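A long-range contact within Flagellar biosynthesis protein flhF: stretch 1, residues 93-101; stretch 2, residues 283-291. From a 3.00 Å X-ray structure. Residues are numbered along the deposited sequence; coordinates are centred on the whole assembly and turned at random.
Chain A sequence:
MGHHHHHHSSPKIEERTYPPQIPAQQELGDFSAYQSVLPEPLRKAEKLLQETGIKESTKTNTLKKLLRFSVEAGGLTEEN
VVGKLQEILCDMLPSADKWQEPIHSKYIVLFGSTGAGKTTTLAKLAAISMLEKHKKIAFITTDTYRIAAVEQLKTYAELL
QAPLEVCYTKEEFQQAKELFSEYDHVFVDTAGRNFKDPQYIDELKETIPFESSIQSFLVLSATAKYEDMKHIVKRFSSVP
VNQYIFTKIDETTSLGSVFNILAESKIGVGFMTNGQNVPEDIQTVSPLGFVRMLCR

Stretch 1, residues 93-101: LPSADKWQE
Stretch 2, residues 283-291: QTVSPLGFV

Stretch 1 is mostly loop, with a 3-10 turn at 96-98 closed by Lys98 N to Ser95 O (2.7 Å). Stretch 2 runs extended through Thr284 and Val285, then enters a helix at Pro287. The two run in opposite senses: CA of Ala96 lies 5.9 Å from CA of Pro287, and CA of Gln100 lies 6.6 Å from CA of Thr284. Together they bury 466 Å².

The main fit is Pro287 against Trp99, both buried. Trp99 (chi1 -71°, chi2 60°) lays its indole over the start of the helix. Pro287 CG sits 3.2 Å from the centroid of the five-membered ring, 9° off its normal, a CH-pi contact; a compact proline ring suits a flat indole face. Ala96 CA meets the same CG at 3.6 Å, so the proline bump sits in the corner formed by the indole face and the turn. Trp99 NE1 gives a weak bond to Pro94 O (3.0 Å), tying the indole to its own loop.

The six-membered ring extends toward Val285 and Phe290, buried and apolar like itself. Trp99 CZ3 is 3.6 Å from Val285 CG2 (chi1 m), and Trp99 CH2 is 3.6 Å from Phe290 CB (chi1 t, chi2 74°). Buried Leu93 (m, m) adds a looser contact, CD2 to CG2 of buried Val291 (t), 4.3 Å.

Gln100, partly exposed, has positive phi (42/43) and chi1 m, chi2 t. Its amide suits a hydroxyl here: NE2 donates to OG1 of exposed Thr284 (t) (3.1 Å, 147°). Ser286 (p) caps the helix, its OG accepting from Gly289 N at 2.9 Å.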

# COMPACT_ATOMS: atom_id res chain seq x y z
N LEU A 93 4.86 -8.12 22.42
CA LEU A 93 3.93 -7.10 21.94
C LEU A 93 3.27 -6.55 23.19
O LEU A 93 3.29 -7.19 24.24
CB LEU A 93 2.84 -7.70 21.04
CG LEU A 93 3.14 -8.58 19.83
CD1 LEU A 93 4.12 -7.90 18.90
CD2 LEU A 93 3.68 -9.90 20.30
N PRO A 94 2.68 -5.36 23.11
CA PRO A 94 2.02 -4.82 24.30
C PRO A 94 1.00 -5.80 24.87
O PRO A 94 0.37 -6.53 24.12
CB PRO A 94 1.40 -3.51 23.81
CG PRO A 94 1.42 -3.63 22.30
CD PRO A 94 2.68 -4.38 22.01
N SER A 95 0.86 -5.82 26.19
CA SER A 95 -0.06 -6.74 26.84
C SER A 95 -1.49 -6.67 26.31
O SER A 95 -1.94 -5.63 25.81
CB SER A 95 -0.07 -6.49 28.34
OG SER A 95 -0.24 -5.11 28.59
N ALA A 96 -2.19 -7.79 26.44
CA ALA A 96 -3.57 -7.92 25.97
C ALA A 96 -4.43 -6.70 26.24
O ALA A 96 -5.26 -6.32 25.40
CB ALA A 96 -4.20 -9.13 26.59
N ASP A 97 -4.24 -6.08 27.40
CA ASP A 97 -5.05 -4.92 27.76
C ASP A 97 -4.89 -3.77 26.78
O ASP A 97 -5.80 -2.97 26.61
CB ASP A 97 -4.72 -4.43 29.17
CG ASP A 97 -3.36 -3.77 29.25
OD1 ASP A 97 -2.36 -4.49 29.09
OD2 ASP A 97 -3.31 -2.54 29.46
N LYS A 98 -3.73 -3.67 26.13
CA LYS A 98 -3.53 -2.59 25.19
C LYS A 98 -4.11 -2.91 23.80
O LYS A 98 -4.02 -2.08 22.89
CB LYS A 98 -2.05 -2.26 25.08
CG LYS A 98 -1.66 -0.94 25.73
CD LYS A 98 -1.75 -1.03 27.25
CE LYS A 98 -0.64 -1.91 27.81
NZ LYS A 98 -0.75 -2.11 29.29
N TRP A 99 -4.68 -4.10 23.64
CA TRP A 99 -5.28 -4.48 22.37
C TRP A 99 -6.81 -4.46 22.48
O TRP A 99 -7.38 -4.27 23.57
CB TRP A 99 -4.86 -5.89 21.97
CG TRP A 99 -3.43 -6.08 21.55
CD1 TRP A 99 -2.31 -5.82 22.30
CD2 TRP A 99 -2.98 -6.69 20.34
NE1 TRP A 99 -1.18 -6.25 21.61
CE2 TRP A 99 -1.56 -6.78 20.41
CE3 TRP A 99 -3.63 -7.17 19.19
CZ2 TRP A 99 -0.80 -7.34 19.39
CZ3 TRP A 99 -2.87 -7.72 18.18
CH2 TRP A 99 -1.47 -7.80 18.28
N GLN A 100 -7.48 -4.67 21.35
CA GLN A 100 -8.94 -4.72 21.28
C GLN A 100 -9.77 -3.71 22.08
O GLN A 100 -10.78 -4.06 22.70
CB GLN A 100 -9.40 -6.14 21.63
CG GLN A 100 -9.05 -7.15 20.58
CD GLN A 100 -9.41 -8.56 20.97
OE1 GLN A 100 -8.81 -9.12 21.89
NE2 GLN A 100 -10.41 -9.14 20.29
N GLU A 101 -9.35 -2.46 22.07
CA GLU A 101 -10.09 -1.43 22.75
C GLU A 101 -11.34 -1.22 21.90
O GLU A 101 -11.25 -0.74 20.78
CB GLU A 101 -9.26 -0.15 22.78
CG GLU A 101 -9.83 1.00 23.58
CD GLU A 101 -9.00 2.27 23.43
OE1 GLU A 101 -9.17 2.98 22.41
OE2 GLU A 101 -8.16 2.55 24.32
N GLN A 283 -12.47 -7.35 11.36
CA GLN A 283 -12.33 -8.24 12.51
C GLN A 283 -11.45 -7.71 13.61
O GLN A 283 -10.83 -6.66 13.48
CB GLN A 283 -11.74 -9.58 12.07
CG GLN A 283 -10.46 -9.42 11.33
CD GLN A 283 -9.76 -10.74 11.11
OE1 GLN A 283 -9.30 -11.37 12.07
NE2 GLN A 283 -9.66 -11.17 9.85
N THR A 284 -11.38 -8.48 14.69
CA THR A 284 -10.58 -8.11 15.86
C THR A 284 -9.68 -9.28 16.32
O THR A 284 -10.06 -10.44 16.21
CB THR A 284 -11.49 -7.69 17.00
OG1 THR A 284 -10.71 -7.05 18.00
CG2 THR A 284 -12.19 -8.89 17.59
N VAL A 285 -8.49 -8.97 16.83
CA VAL A 285 -7.56 -10.02 17.27
C VAL A 285 -6.87 -9.70 18.58
O VAL A 285 -6.85 -8.55 19.01
CB VAL A 285 -6.44 -10.26 16.22
CG1 VAL A 285 -7.05 -10.55 14.87
CG2 VAL A 285 -5.54 -9.04 16.13
N SER A 286 -6.29 -10.73 19.19
CA SER A 286 -5.57 -10.63 20.46
C SER A 286 -4.07 -10.90 20.28
O SER A 286 -3.66 -11.58 19.35
CB SER A 286 -6.12 -11.66 21.44
OG SER A 286 -5.83 -12.97 20.98
N PRO A 287 -3.23 -10.38 21.19
CA PRO A 287 -1.79 -10.62 21.07
C PRO A 287 -1.51 -12.05 20.64
O PRO A 287 -0.98 -12.27 19.55
CB PRO A 287 -1.28 -10.32 22.47
CG PRO A 287 -2.13 -9.15 22.85
CD PRO A 287 -3.53 -9.59 22.40
N LEU A 288 -1.87 -13.01 21.47
CA LEU A 288 -1.65 -14.42 21.12
C LEU A 288 -2.39 -14.81 19.83
O LEU A 288 -1.93 -15.69 19.08
CB LEU A 288 -2.10 -15.34 22.26
CG LEU A 288 -2.14 -16.83 21.92
CD1 LEU A 288 -0.84 -17.27 21.27
CD2 LEU A 288 -2.39 -17.63 23.18
N GLY A 289 -3.53 -14.16 19.58
CA GLY A 289 -4.29 -14.46 18.38
C GLY A 289 -3.54 -14.02 17.14
O GLY A 289 -3.54 -14.71 16.12
N PHE A 290 -2.89 -12.87 17.24
CA PHE A 290 -2.12 -12.32 16.13
C PHE A 290 -0.92 -13.19 15.84
O PHE A 290 -0.57 -13.41 14.69
CB PHE A 290 -1.62 -10.92 16.47
CG PHE A 290 -0.76 -10.32 15.40
CD1 PHE A 290 -1.33 -9.86 14.22
CD2 PHE A 290 0.61 -10.26 15.56
CE1 PHE A 290 -0.53 -9.35 13.21
CE2 PHE A 290 1.42 -9.74 14.55
CZ PHE A 290 0.85 -9.29 13.38
N VAL A 291 -0.29 -13.67 16.90
CA VAL A 291 0.89 -14.51 16.75
C VAL A 291 0.52 -15.81 16.06
O VAL A 291 1.29 -16.34 15.26
CB VAL A 291 1.55 -14.82 18.12
CG1 VAL A 291 2.74 -15.74 17.91
CG2 VAL A 291 2.00 -13.53 18.82